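Local coordinates for novel protein similar to vertebrate potassium voltage-gated channel, subfamily H (Eag-related) family (Danio rerio, PDB 3UKN) that probably forms the pore of a voltage-gated delayed-rectifier potassium channel, here represented by its cytoplasmic C-linker and cyclic nucleotide-binding homology domain, at residues 109-112 with 113-116. Numbering follows the deposited sequence.
Sequences LIRQ and GDAL
R111 and D114 occupy the ends of a type II beta turn, which reverses the chain after strand 108-110 in the beta roll of the cyclic nucleotide-binding homology domain. The turn is closed by one backbone hydrogen bond, from D114 N to R111 O at 2.9 Å, with an N-H...O angle of 158°. Q112, with phi -52° and psi 135°, followed by G113 with positive phi, gives the type II form, and the lack of a side chain on G113 suits that positive phi beside Q112 O. The side chains of R111 and D114 run side by side in the same direction, yet they form no salt bridge, since R111 NE stays 5.4 Å from D114 OD2. With CG anti to its carbonyl carbon, D114 carries its carboxylate back beside the root of the arginine. The guanidinium continues past it to a cation-pi contact with F108 and weak hydrogen bonds to T45 O and W46 O. T158 OG1 hydrogen-bonds to D114 O and, weakly, to R111 O. Flanking the turn on its two sides in sequence, I110 CD1 meets L116 CD1 at 4.0 Å, while D114 OD2 lies 3.3 Å from R111 CB.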
# COMPACT_ATOMS: atom_id res chain seq x y z
N LEU B 109 -10.87 -14.71 2.59
CA LEU B 109 -11.02 -13.34 2.12
C LEU B 109 -10.90 -12.42 3.32
O LEU B 109 -10.21 -11.41 3.27
CB LEU B 109 -12.38 -13.16 1.44
CG LEU B 109 -12.71 -11.73 1.03
CD1 LEU B 109 -11.64 -11.24 0.09
CD2 LEU B 109 -14.07 -11.68 0.36
N ILE B 110 -11.55 -12.83 4.41
CA ILE B 110 -11.61 -12.07 5.66
C ILE B 110 -11.54 -13.02 6.85
O ILE B 110 -12.17 -14.07 6.85
CB ILE B 110 -12.93 -11.29 5.72
CG1 ILE B 110 -12.80 -9.99 4.93
CG2 ILE B 110 -13.34 -11.02 7.17
CD1 ILE B 110 -14.05 -9.57 4.24
N ARG B 111 -10.76 -12.66 7.87
CA ARG B 111 -10.70 -13.46 9.09
C ARG B 111 -11.46 -12.75 10.19
O ARG B 111 -11.29 -11.54 10.40
CB ARG B 111 -9.26 -13.70 9.54
CG ARG B 111 -8.50 -14.72 8.71
CD ARG B 111 -7.11 -15.02 9.32
NE ARG B 111 -6.29 -15.82 8.41
CZ ARG B 111 -6.39 -17.14 8.27
NH1 ARG B 111 -7.26 -17.84 8.99
NH2 ARG B 111 -5.61 -17.78 7.41
N GLN B 112 -12.31 -13.49 10.88
CA GLN B 112 -13.14 -12.93 11.94
C GLN B 112 -12.27 -12.15 12.93
O GLN B 112 -11.20 -12.61 13.34
CB GLN B 112 -13.92 -14.03 12.65
CG GLN B 112 -14.73 -13.52 13.82
CD GLN B 112 -15.61 -14.58 14.41
OE1 GLN B 112 -15.82 -15.64 13.81
NE2 GLN B 112 -16.13 -14.32 15.61
N GLY B 113 -12.73 -10.95 13.29
CA GLY B 113 -12.00 -10.12 14.23
C GLY B 113 -11.01 -9.16 13.59
O GLY B 113 -10.56 -8.21 14.23
N ASP B 114 -10.64 -9.42 12.33
CA ASP B 114 -9.79 -8.47 11.62
C ASP B 114 -10.52 -7.15 11.40
O ASP B 114 -11.76 -7.09 11.49
CB ASP B 114 -9.28 -9.06 10.29
CG ASP B 114 -8.12 -10.03 10.47
OD1 ASP B 114 -7.52 -10.04 11.57
OD2 ASP B 114 -7.78 -10.78 9.52
N ALA B 115 -9.76 -6.08 11.15
CA ALA B 115 -10.37 -4.83 10.74
C ALA B 115 -10.66 -4.90 9.24
O ALA B 115 -9.80 -5.27 8.44
CB ALA B 115 -9.46 -3.68 11.05
N LEU B 116 -11.89 -4.54 8.86
CA LEU B 116 -12.28 -4.52 7.46
C LEU B 116 -11.45 -3.48 6.70
O LEU B 116 -11.37 -2.32 7.12
CB LEU B 116 -13.77 -4.22 7.33
CG LEU B 116 -14.37 -4.35 5.92
CD1 LEU B 116 -14.30 -5.80 5.40
CD2 LEU B 116 -15.79 -3.82 5.90